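Local atomic coordinates of ABC transporter, solute-binding protein (Staphylococcus aureus, PDB entry 6LKK), a protein that binds glucose 6-phosphate in the cleft of a solute-binding fold and serves as the sugar-phosphate sensor of a two-component signalling system. Residues 80-86 with 254-258; 94-100 with 211-217; 114-118 with 205-210; 125-131 with 182-186. One frame throughout, in Å; residues are numbered along the deposited sequence.

Interaction 1 (80-86 with 254-258)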
# COMPACT_ATOMS: atom_id res chain seq x y z
N GLN A 80 -12.37 -7.42 -16.21
CA GLN A 80 -11.13 -7.28 -16.95
C GLN A 80 -9.90 -7.37 -16.06
O GLN A 80 -8.78 -7.13 -16.53
CB GLN A 80 -11.10 -5.94 -17.70
CG GLN A 80 -11.80 -5.95 -19.04
CD GLN A 80 -13.31 -6.07 -18.91
OE1 GLN A 80 -13.91 -7.04 -19.39
NE2 GLN A 80 -13.93 -5.08 -18.28
N GLN A 81 -10.07 -7.72 -14.79
CA GLN A 81 -8.97 -7.70 -13.83
C GLN A 81 -8.29 -9.06 -13.74
O GLN A 81 -8.88 -10.10 -14.03
CB GLN A 81 -9.47 -7.28 -12.45
CG GLN A 81 -9.95 -5.85 -12.41
CD GLN A 81 -10.31 -5.39 -11.02
OE1 GLN A 81 -10.45 -6.20 -10.10
NE2 GLN A 81 -10.47 -4.08 -10.86
N LEU A 82 -7.02 -9.02 -13.35
CA LEU A 82 -6.25 -10.24 -13.13
C LEU A 82 -7.02 -11.20 -12.24
O LEU A 82 -7.55 -10.81 -11.19
CB LEU A 82 -4.90 -9.89 -12.52
CG LEU A 82 -3.98 -9.10 -13.45
CD1 LEU A 82 -2.81 -8.50 -12.68
CD2 LEU A 82 -3.48 -9.98 -14.58
N GLU A 83 -7.07 -12.47 -12.65
CA GLU A 83 -7.96 -13.44 -12.01
C GLU A 83 -7.63 -13.62 -10.54
O GLU A 83 -8.53 -13.83 -9.72
CB GLU A 83 -7.86 -14.78 -12.74
CG GLU A 83 -8.07 -14.71 -14.26
CD GLU A 83 -9.51 -14.94 -14.68
OE1 GLU A 83 -9.76 -15.02 -15.90
OE2 GLU A 83 -10.38 -15.04 -13.80
N ASP A 84 -6.35 -13.55 -10.18
CA ASP A 84 -5.93 -13.89 -8.82
C ASP A 84 -6.16 -12.77 -7.81
O ASP A 84 -6.06 -13.03 -6.61
CB ASP A 84 -4.45 -14.27 -8.81
CG ASP A 84 -4.17 -15.56 -9.56
OD1 ASP A 84 -5.08 -16.41 -9.64
OD2 ASP A 84 -3.03 -15.72 -10.05
N TYR A 85 -6.45 -11.55 -8.26
CA TYR A 85 -6.42 -10.39 -7.37
C TYR A 85 -7.73 -9.61 -7.36
O TYR A 85 -7.76 -8.45 -6.96
CB TYR A 85 -5.26 -9.47 -7.75
CG TYR A 85 -3.94 -10.20 -7.77
CD1 TYR A 85 -3.40 -10.73 -6.61
CD2 TYR A 85 -3.24 -10.37 -8.95
CE1 TYR A 85 -2.20 -11.40 -6.62
CE2 TYR A 85 -2.03 -11.04 -8.97
CZ TYR A 85 -1.52 -11.55 -7.80
OH TYR A 85 -0.32 -12.23 -7.80
N ARG A 86 -8.83 -10.23 -7.78
CA ARG A 86 -10.13 -9.57 -7.69
C ARG A 86 -10.62 -9.55 -6.25
O ARG A 86 -10.47 -10.52 -5.51
CB ARG A 86 -11.14 -10.29 -8.58
CG ARG A 86 -10.82 -10.17 -10.05
CD ARG A 86 -11.71 -11.04 -10.89
NE ARG A 86 -11.26 -11.07 -12.28
CZ ARG A 86 -11.98 -11.51 -13.30
NH1 ARG A 86 -13.21 -11.96 -13.10
NH2 ARG A 86 -11.47 -11.49 -14.52
N SER A 254 -0.57 -2.78 -12.75
CA SER A 254 -1.99 -2.65 -13.01
C SER A 254 -2.77 -3.86 -12.52
O SER A 254 -2.27 -4.99 -12.50
CB SER A 254 -2.24 -2.46 -14.51
OG SER A 254 -3.62 -2.47 -14.81
N ILE A 255 -4.02 -3.61 -12.12
CA ILE A 255 -4.94 -4.69 -11.78
C ILE A 255 -5.57 -5.34 -13.00
O ILE A 255 -6.21 -6.38 -12.87
CB ILE A 255 -6.03 -4.14 -10.84
CG1 ILE A 255 -6.87 -5.26 -10.22
CG2 ILE A 255 -6.93 -3.15 -11.58
CD1 ILE A 255 -6.09 -6.21 -9.33
N ARG A 256 -5.37 -4.76 -14.19
CA ARG A 256 -6.08 -5.20 -15.39
C ARG A 256 -5.24 -6.15 -16.23
O ARG A 256 -4.01 -6.05 -16.27
CB ARG A 256 -6.48 -4.00 -16.24
CG ARG A 256 -7.50 -3.08 -15.59
CD ARG A 256 -7.85 -1.92 -16.52
NE ARG A 256 -8.50 -2.36 -17.75
CZ ARG A 256 -9.81 -2.26 -18.00
NH1 ARG A 256 -10.65 -1.72 -17.13
NH2 ARG A 256 -10.28 -2.70 -19.16
N LYS A 257 -5.93 -7.07 -16.91
CA LYS A 257 -5.27 -7.99 -17.84
C LYS A 257 -4.77 -7.29 -19.09
O LYS A 257 -3.77 -7.71 -19.68
CB LYS A 257 -6.23 -9.11 -18.24
CG LYS A 257 -6.72 -10.00 -17.12
CD LYS A 257 -7.99 -10.73 -17.56
CE LYS A 257 -7.98 -12.20 -17.15
NZ LYS A 257 -9.25 -12.87 -17.57
N ASP A 258 -5.46 -6.23 -19.53
CA ASP A 258 -5.20 -5.60 -20.82
C ASP A 258 -4.30 -4.37 -20.69
O ASP A 258 -4.40 -3.44 -21.49
CB ASP A 258 -6.51 -5.23 -21.51
CG ASP A 258 -7.39 -4.33 -20.66
OD1 ASP A 258 -6.99 -3.99 -19.52
OD2 ASP A 258 -8.50 -3.96 -21.12
O HOH W 1 -13.30 -2.02 -18.79
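Gln80 and Arg256 run side by side in the same direction, the CB of Gln80 resting 3.6 Å above one face of the guanidinium, offset toward its rim. A bend at chi3 (64°) brings that guanidinium to Asp258, which fixes its rotation: NE and NH2 reach one carboxylate oxygen each, side-on and through syn lone pairs, while NH1 bonds to the backbone oxygen of Thr238. Water 1 accepts from Arg256 NH2 and, weakly, from Gln80 NE2. Between the two loops lies a single beta bridge, Gln81 with Arg256, made by two backbone bonds: Lys257 N to Gln80 O, almost straight at 177°, and Leu82 N to Ile255 O at 2.8 Å. Ser254 OG accepts from Arg256 N in an ST turn and also bonds to Gln243 of helix 240-250. Ile255 slants across Gln81, with its CG1 3.5 Å from Gln81 CD; its CD1 reaches Tyr85 CB. On the solvent side Lys257 slides past Leu82 in the opposite direction and sets NZ 2.8 Å from Glu83 OE1, a salt bridge from above the carboxylate plane. Glu83 OE2 lies over one face of the Arg86 guanidinium, a long charge contact, while Arg86 NE and NH2 both grip Gln81 O.

Interaction 2 (94-100 with 211-217); sequences SFLLMPT and TMLNVDG. With G6P (6-O-phosphono-alpha-D-glucopyranose), chain B.
Strands 94-100 and 213-217 run antiparallel, their short axes 145° apart, and Met98 and Asn214 form a hydrogen-bonded pair, Met98 N to Asn214 O measuring 2.8 Å. At one end Phe95 and Leu96 both face Asp216 in a classic beta bulge, where Asp216 O accepts from Phe95 N at 2.7 Å and only weakly from Leu96 N. At the other, Thr100 N points almost straight at Met212 O. On one face of this strand pair the contacts are apolar: Leu213 CD1 lies against the Pro99 ring, 3.8 Å from Pro99 CG, and Leu97 runs alongside Val215. The opposite face carries Met98, Asn214 and Asp216 beneath the sugar of glucose 6-phosphate. With CG beside its backbone N (chi1 -65°), Asp216 turns its carboxylate to two hydroxyls, OD1 accepting from G6P O2 and OD2 from G6P O3 at 2.7 Å. Tyr9 OH also bonds to OD2. Asn214 ND2 donates to G6P O2 at 3.0 Å and 170°, while Gln142 holds its OD1. Met98 CG packs 3.4 Å from G6P O2. That oxygen thus donates to Asp216 and accepts from Asn214, a pairing that sets its donor direction and is consistent with recognition of a hydroxyl here.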
# COMPACT_ATOMS: atom_id res chain seq x y z
N SER A 94 -10.74 -3.82 -6.64
CA SER A 94 -9.28 -3.83 -6.69
C SER A 94 -8.79 -2.77 -7.66
O SER A 94 -9.41 -2.52 -8.70
CB SER A 94 -8.77 -5.21 -7.09
OG SER A 94 -9.08 -6.16 -6.08
N PHE A 95 -7.66 -2.14 -7.32
CA PHE A 95 -7.18 -0.96 -8.03
C PHE A 95 -5.74 -1.12 -8.52
O PHE A 95 -5.46 -0.87 -9.70
CB PHE A 95 -7.29 0.26 -7.12
CG PHE A 95 -6.59 1.49 -7.65
CD1 PHE A 95 -6.89 1.98 -8.91
CD2 PHE A 95 -5.66 2.16 -6.87
CE1 PHE A 95 -6.26 3.10 -9.39
CE2 PHE A 95 -5.03 3.29 -7.35
CZ PHE A 95 -5.32 3.76 -8.61
N LEU A 96 -4.83 -1.52 -7.64
CA LEU A 96 -3.42 -1.67 -8.00
C LEU A 96 -2.81 -2.80 -7.18
O LEU A 96 -3.32 -3.16 -6.12
CB LEU A 96 -2.62 -0.38 -7.75
CG LEU A 96 -2.77 0.81 -8.69
CD1 LEU A 96 -1.86 1.94 -8.20
CD2 LEU A 96 -2.45 0.46 -10.14
N LEU A 97 -1.72 -3.34 -7.70
CA LEU A 97 -0.90 -4.31 -6.98
C LEU A 97 0.34 -3.59 -6.46
O LEU A 97 1.06 -2.96 -7.24
CB LEU A 97 -0.50 -5.48 -7.88
CG LEU A 97 -1.66 -6.18 -8.59
CD1 LEU A 97 -1.13 -7.26 -9.51
CD2 LEU A 97 -2.63 -6.77 -7.58
N MET A 98 0.59 -3.69 -5.16
CA MET A 98 1.69 -2.96 -4.53
C MET A 98 2.54 -3.92 -3.72
O MET A 98 2.16 -4.30 -2.59
CB MET A 98 1.17 -1.84 -3.64
CG MET A 98 2.25 -0.89 -3.16
SD MET A 98 2.91 0.13 -4.49
CE MET A 98 1.52 1.22 -4.75
N PRO A 99 3.69 -4.35 -4.24
CA PRO A 99 4.61 -5.13 -3.42
C PRO A 99 5.12 -4.30 -2.24
O PRO A 99 5.43 -3.12 -2.38
CB PRO A 99 5.75 -5.47 -4.38
CG PRO A 99 5.17 -5.32 -5.74
CD PRO A 99 4.16 -4.22 -5.63
N THR A 100 5.16 -4.94 -1.07
CA THR A 100 5.94 -4.39 0.03
C THR A 100 7.40 -4.76 -0.18
O THR A 100 7.72 -5.78 -0.80
CB THR A 100 5.42 -4.91 1.37
OG1 THR A 100 5.53 -6.34 1.41
CG2 THR A 100 3.97 -4.51 1.57
N THR A 211 7.63 -12.10 -0.17
CA THR A 211 7.25 -10.70 -0.30
C THR A 211 5.74 -10.58 -0.30
O THR A 211 5.05 -11.24 -1.08
CB THR A 211 7.83 -10.12 -1.60
OG1 THR A 211 9.26 -10.21 -1.56
CG2 THR A 211 7.41 -8.68 -1.80
N MET A 212 5.21 -9.74 0.59
CA MET A 212 3.78 -9.50 0.64
C MET A 212 3.35 -8.64 -0.54
O MET A 212 3.96 -7.60 -0.82
CB MET A 212 3.41 -8.81 1.96
CG MET A 212 1.92 -8.54 2.14
SD MET A 212 0.92 -10.03 2.12
CE MET A 212 1.61 -10.89 3.52
N LEU A 213 2.29 -9.06 -1.24
CA LEU A 213 1.72 -8.29 -2.33
C LEU A 213 0.40 -7.68 -1.86
O LEU A 213 -0.57 -8.40 -1.62
CB LEU A 213 1.50 -9.15 -3.57
CG LEU A 213 0.98 -8.41 -4.81
CD1 LEU A 213 2.02 -7.42 -5.32
CD2 LEU A 213 0.58 -9.38 -5.90
N ASN A 214 0.38 -6.36 -1.73
CA ASN A 214 -0.84 -5.66 -1.38
C ASN A 214 -1.73 -5.53 -2.61
O ASN A 214 -1.28 -5.09 -3.67
CB ASN A 214 -0.54 -4.27 -0.82
CG ASN A 214 0.31 -4.31 0.42
OD1 ASN A 214 0.49 -5.35 1.04
ND2 ASN A 214 0.84 -3.15 0.81
N VAL A 215 -3.00 -5.88 -2.46
CA VAL A 215 -4.02 -5.58 -3.46
C VAL A 215 -4.72 -4.32 -2.96
O VAL A 215 -5.59 -4.38 -2.09
CB VAL A 215 -4.99 -6.74 -3.67
CG1 VAL A 215 -5.95 -6.42 -4.80
CG2 VAL A 215 -4.22 -8.03 -3.97
N ASP A 216 -4.32 -3.17 -3.50
CA ASP A 216 -4.94 -1.91 -3.13
C ASP A 216 -6.35 -1.83 -3.70
O ASP A 216 -6.63 -2.35 -4.79
CB ASP A 216 -4.10 -0.73 -3.63
CG ASP A 216 -2.74 -0.65 -2.96
OD1 ASP A 216 -2.45 -1.45 -2.05
OD2 ASP A 216 -1.95 0.24 -3.36
N GLY A 217 -7.25 -1.17 -2.97
CA GLY A 217 -8.65 -1.15 -3.33
C GLY A 217 -9.23 0.25 -3.37
O GLY A 217 -8.60 1.23 -2.96
C1 G6P B . 0.45 0.38 1.57
C2 G6P B . -0.50 0.32 0.35
C3 G6P B . -0.72 1.63 -0.32
C4 G6P B . -0.77 2.72 0.65
C5 G6P B . 0.61 2.89 1.27
C6 G6P B . 0.56 3.90 2.37
O1 G6P B . 1.45 -0.58 1.44
O2 G6P B . 0.01 -0.61 -0.63
O3 G6P B . -2.03 1.57 -1.05
O4 G6P B . -1.14 3.96 -0.01
O5 G6P B . 1.14 1.64 1.85
O6 G6P B . -0.38 3.48 3.34
P G6P B . 0.06 3.43 4.97
O1P G6P B . -1.17 3.06 5.77
O2P G6P B . 0.58 4.81 5.41
O3P G6P B . 1.12 2.41 5.17
O HOH W 2 7.16 -8.28 2.09

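Interaction 3 (114-118 with 205-210)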
# COMPACT_ATOMS: atom_id res chain seq x y z
N ILE A 114 22.00 -7.63 2.66
CA ILE A 114 20.59 -7.59 3.06
C ILE A 114 19.78 -8.15 1.89
O ILE A 114 19.54 -7.45 0.90
CB ILE A 114 20.12 -6.18 3.43
CG1 ILE A 114 20.94 -5.66 4.62
CG2 ILE A 114 18.65 -6.21 3.79
CD1 ILE A 114 20.71 -4.20 4.95
N ARG A 115 19.37 -9.41 2.00
CA ARG A 115 18.55 -10.07 1.00
C ARG A 115 17.10 -10.25 1.42
O ARG A 115 16.27 -10.59 0.58
CB ARG A 115 19.13 -11.45 0.66
CG ARG A 115 20.31 -11.44 -0.30
CD ARG A 115 21.58 -10.90 0.35
NE ARG A 115 22.71 -10.97 -0.57
CZ ARG A 115 23.54 -12.01 -0.69
NH1 ARG A 115 24.53 -11.97 -1.56
NH2 ARG A 115 23.39 -13.08 0.08
N GLY A 116 16.78 -10.04 2.69
CA GLY A 116 15.44 -10.30 3.17
C GLY A 116 15.34 -10.06 4.66
O GLY A 116 16.18 -9.39 5.26
N TYR A 117 14.29 -10.65 5.26
CA TYR A 117 13.98 -10.36 6.66
C TYR A 117 15.03 -10.93 7.60
O TYR A 117 15.39 -10.28 8.59
CB TYR A 117 12.60 -10.92 7.01
CG TYR A 117 11.46 -10.18 6.36
CD1 TYR A 117 11.17 -8.87 6.69
CD2 TYR A 117 10.66 -10.81 5.41
CE1 TYR A 117 10.12 -8.20 6.09
CE2 TYR A 117 9.62 -10.15 4.81
CZ TYR A 117 9.35 -8.85 5.15
OH TYR A 117 8.30 -8.20 4.55
N GLN A 118 15.53 -12.14 7.33
CA GLN A 118 16.52 -12.74 8.22
C GLN A 118 17.77 -11.88 8.32
O GLN A 118 18.35 -11.72 9.40
CB GLN A 118 16.87 -14.15 7.75
CG GLN A 118 15.74 -15.15 7.90
CD GLN A 118 16.21 -16.58 7.76
OE1 GLN A 118 17.40 -16.87 7.86
NE2 GLN A 118 15.27 -17.49 7.51
N VAL A 205 14.76 -4.02 -2.12
CA VAL A 205 14.97 -5.44 -1.86
C VAL A 205 13.62 -6.11 -1.70
O VAL A 205 12.81 -5.71 -0.86
CB VAL A 205 15.84 -5.66 -0.61
CG1 VAL A 205 15.92 -7.15 -0.26
CG2 VAL A 205 17.24 -5.11 -0.84
N TYR A 206 13.38 -7.14 -2.51
CA TYR A 206 12.20 -7.97 -2.37
C TYR A 206 12.57 -9.18 -1.52
O TYR A 206 13.31 -10.05 -2.00
CB TYR A 206 11.69 -8.40 -3.74
CG TYR A 206 11.34 -7.23 -4.64
CD1 TYR A 206 12.30 -6.62 -5.43
CD2 TYR A 206 10.05 -6.73 -4.67
CE1 TYR A 206 11.98 -5.54 -6.24
CE2 TYR A 206 9.72 -5.65 -5.48
CZ TYR A 206 10.69 -5.06 -6.26
OH TYR A 206 10.38 -3.99 -7.07
N PRO A 207 12.12 -9.27 -0.27
CA PRO A 207 12.68 -10.28 0.64
C PRO A 207 12.54 -11.69 0.11
O PRO A 207 11.46 -12.13 -0.29
CB PRO A 207 11.88 -10.08 1.94
CG PRO A 207 10.75 -9.16 1.61
CD PRO A 207 11.14 -8.39 0.39
N ILE A 208 13.67 -12.42 0.11
CA ILE A 208 13.70 -13.76 -0.45
C ILE A 208 12.80 -14.73 0.32
O ILE A 208 12.34 -15.73 -0.25
CB ILE A 208 15.14 -14.30 -0.52
CG1 ILE A 208 15.80 -14.31 0.86
CG2 ILE A 208 15.97 -13.46 -1.49
CD1 ILE A 208 17.13 -15.05 0.90
N GLU A 209 12.53 -14.46 1.60
CA GLU A 209 11.69 -15.37 2.38
C GLU A 209 10.22 -15.30 1.97
O GLU A 209 9.45 -16.19 2.35
CB GLU A 209 11.79 -15.06 3.87
CG GLU A 209 13.19 -15.14 4.45
CD GLU A 209 13.95 -13.84 4.35
OE1 GLU A 209 13.45 -12.90 3.68
OE2 GLU A 209 15.04 -13.74 4.95
N GLY A 210 9.82 -14.29 1.22
CA GLY A 210 8.43 -14.10 0.90
C GLY A 210 8.05 -12.64 0.97
O GLY A 210 8.13 -12.01 2.03
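The carboxylate of Glu209 meets two successive backbone N-H groups of 114-118, and this is the tight heart of the contact. OE1 accepts from Tyr117 N at 2.9 Å, on its syn side but well out of the carboxylate plane, and OE2 accepts from Gln118 N at 2.9 Å and 167°, from above that plane. A bend in the Glu209 chain (chi2 89°) brings both oxygens to the backbone of 116-118. Gly116 makes this possible: its CA lies 3.3 Å from Glu209 OE1 and 3.7 Å from Pro207 CA, leaving no room for a side chain directed at the carboxylate. Beside it the Tyr117 ring slants across Pro207, with CE2 3.5 Å from Pro207 CG, while Gly210 O comes to the ring edge near its plane. A type I turn from Pro207 to Gly210, closed by Gly210 N to Pro207 O, presents the glutamate.

The outer side is looser. Ile208 N donates to Arg115 O over 3.2 Å, and Ile208 CD1 stands 4.1 Å from Arg115 CB; both residues are exposed, and the Arg115 guanidinium leads away from the opposite loop. Gln118 contributes CB and CG beside Glu209 OE2.

Inward, Val205 packs its two methyls against the Ile114 and Arg115 carbonyls and touches Ile102 and Val104 of strand 92-105. Tyr117 lies on Ala146 and Ile147 of helix 138-151, its hydroxyl bonded to His143, and Glu209 touches Met150; the connection between strands 202-205 and 213-221 thus meets the loop between strands 92-105 and 129-132 beside this helix.

Interaction 4 (125-131 with 182-186)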
# COMPACT_ATOMS: atom_id res chain seq x y z
N LEU A 125 23.02 -4.34 12.54
CA LEU A 125 21.88 -3.53 12.15
C LEU A 125 20.93 -3.22 13.30
O LEU A 125 19.93 -2.53 13.09
CB LEU A 125 21.10 -4.23 11.03
CG LEU A 125 21.83 -4.38 9.69
CD1 LEU A 125 21.02 -5.24 8.73
CD2 LEU A 125 22.12 -3.02 9.07
N LYS A 126 21.22 -3.69 14.51
CA LYS A 126 20.30 -3.51 15.62
C LYS A 126 20.06 -2.03 15.89
O LYS A 126 21.00 -1.24 15.96
CB LYS A 126 20.83 -4.19 16.88
CG LYS A 126 19.89 -4.04 18.07
CD LYS A 126 20.14 -5.10 19.12
CE LYS A 126 19.37 -4.80 20.40
NZ LYS A 126 17.90 -4.87 20.20
N GLY A 127 18.78 -1.67 16.03
CA GLY A 127 18.41 -0.29 16.25
C GLY A 127 18.62 0.64 15.08
O GLY A 127 18.36 1.84 15.20
N LYS A 128 19.10 0.12 13.94
CA LYS A 128 19.35 0.93 12.75
C LYS A 128 18.41 0.55 11.61
O LYS A 128 18.69 0.87 10.45
CB LYS A 128 20.81 0.78 12.33
CG LYS A 128 21.78 1.16 13.45
CD LYS A 128 23.23 1.12 13.00
CE LYS A 128 24.16 1.50 14.14
NZ LYS A 128 25.57 1.69 13.69
N ILE A 129 17.30 -0.11 11.93
CA ILE A 129 16.27 -0.49 10.98
C ILE A 129 14.97 0.15 11.42
O ILE A 129 14.70 0.26 12.62
CB ILE A 129 16.11 -2.03 10.90
CG1 ILE A 129 17.47 -2.70 10.73
CG2 ILE A 129 15.15 -2.42 9.79
CD1 ILE A 129 18.23 -2.25 9.50
N ALA A 130 14.15 0.57 10.46
CA ALA A 130 12.91 1.27 10.76
C ALA A 130 11.72 0.59 10.09
O ALA A 130 11.85 -0.04 9.04
CB ALA A 130 12.97 2.73 10.31
N TYR A 131 10.55 0.74 10.72
CA TYR A 131 9.29 0.30 10.14
C TYR A 131 8.19 1.18 10.72
O TYR A 131 8.41 1.93 11.68
CB TYR A 131 9.01 -1.18 10.42
CG TYR A 131 8.73 -1.51 11.87
CD1 TYR A 131 9.74 -1.49 12.82
CD2 TYR A 131 7.45 -1.85 12.29
CE1 TYR A 131 9.48 -1.80 14.14
CE2 TYR A 131 7.18 -2.15 13.61
CZ TYR A 131 8.20 -2.13 14.53
OH TYR A 131 7.93 -2.43 15.85
N TYR A 182 18.74 5.74 8.88
CA TYR A 182 18.67 4.31 9.12
C TYR A 182 19.34 3.56 7.98
O TYR A 182 19.36 4.03 6.84
CB TYR A 182 17.21 3.83 9.26
CG TYR A 182 16.47 4.43 10.43
CD1 TYR A 182 16.71 3.99 11.73
CD2 TYR A 182 15.54 5.43 10.24
CE1 TYR A 182 16.03 4.54 12.80
CE2 TYR A 182 14.86 5.99 11.30
CZ TYR A 182 15.11 5.53 12.58
OH TYR A 182 14.43 6.08 13.65
N TYR A 183 19.88 2.39 8.30
CA TYR A 183 20.50 1.55 7.28
C TYR A 183 19.46 0.93 6.36
O TYR A 183 19.73 0.71 5.17
CB TYR A 183 21.34 0.46 7.93
CG TYR A 183 22.72 0.91 8.34
CD1 TYR A 183 22.90 2.04 9.13
CD2 TYR A 183 23.84 0.20 7.96
CE1 TYR A 183 24.16 2.46 9.50
CE2 TYR A 183 25.11 0.60 8.33
CZ TYR A 183 25.26 1.73 9.10
OH TYR A 183 26.53 2.14 9.47
N ALA A 184 18.27 0.63 6.88
CA ALA A 184 17.25 -0.03 6.08
C ALA A 184 15.90 0.16 6.75
O ALA A 184 15.81 0.56 7.92
CB ALA A 184 17.56 -1.52 5.90
N GLY A 185 14.84 -0.13 6.00
CA GLY A 185 13.50 0.04 6.52
C GLY A 185 12.50 -0.79 5.73
O GLY A 185 12.79 -1.31 4.66
N LEU A 186 11.30 -0.89 6.30
CA LEU A 186 10.20 -1.63 5.70
C LEU A 186 9.24 -0.65 5.04
O LEU A 186 8.62 0.18 5.72
CB LEU A 186 9.48 -2.48 6.75
CG LEU A 186 10.34 -3.49 7.51
CD1 LEU A 186 9.44 -4.41 8.31
CD2 LEU A 186 11.23 -4.30 6.58
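Tyr182 carries its ring anti to its own carbonyl carbon (chi1 -63°) and so presents one face to Ala130, whose CB sits over the ring centre. Ala130 CB is 3.8 Å from the centroid of the Tyr182 ring and close to its normal, a CH-pi contact. The edge of the same ring passes the backbone of Lys128 and Gly127. In Ile129 a chi2 of -58° folds CD1 back toward the neighbouring strand, where it meets Ala184 CB at 3.7 Å. These contacts flank a parallel pairing of strands 129-131 and 184-186, whose short axes lie 20° apart. Ala130 bonds to both sides of Gly185, its N donating to Ala184 O at 3.0 Å and its O accepting from Leu186 N at 2.9 Å. Before the strands begin, Tyr183 N donates to Lys128 O, in the carbonyl plane. The pair belongs to the mixed sheet of the solute-binding fold, in which strand 129-132 also takes strand 165-167 as a parallel neighbour, while strand 184-188 adjoins strand 92-105. A type II turn from Leu125 to Lys128, with Gly127 at positive phi, leads into the first strand. It sets Leu125 CD2 3.7 Å from Tyr183 CB, while the extended Lys128 chain lies alongside the Tyr183 ring. Further on, Leu186 packs against Tyr131 CB and reaches Phe160, which meets the Tyr131 ring edge-to-face.

How the interactions relate
Interaction 2 lies near the centre of the chain and is almost wholly buried; the others lie farther out, interaction 4 still buried, interactions 1 and 3 with solvent-exposed residues. Strand pairing carries interactions 2 and 4, antiparallel in the first and parallel in the second, and strand 92-105 joins them within one sheet. In the loop contacts charged groups do more of the work, through salt bridges in interaction 1 and a carboxylate on backbone N-H groups in interaction 3. Interaction 1 abuts interaction 2 through Tyr85 O and Ser94 OG, while interaction 3 touches both 2 and 4. Of the four, interaction 2 is the one whose residues touch the bound sugar, through its hydroxyls.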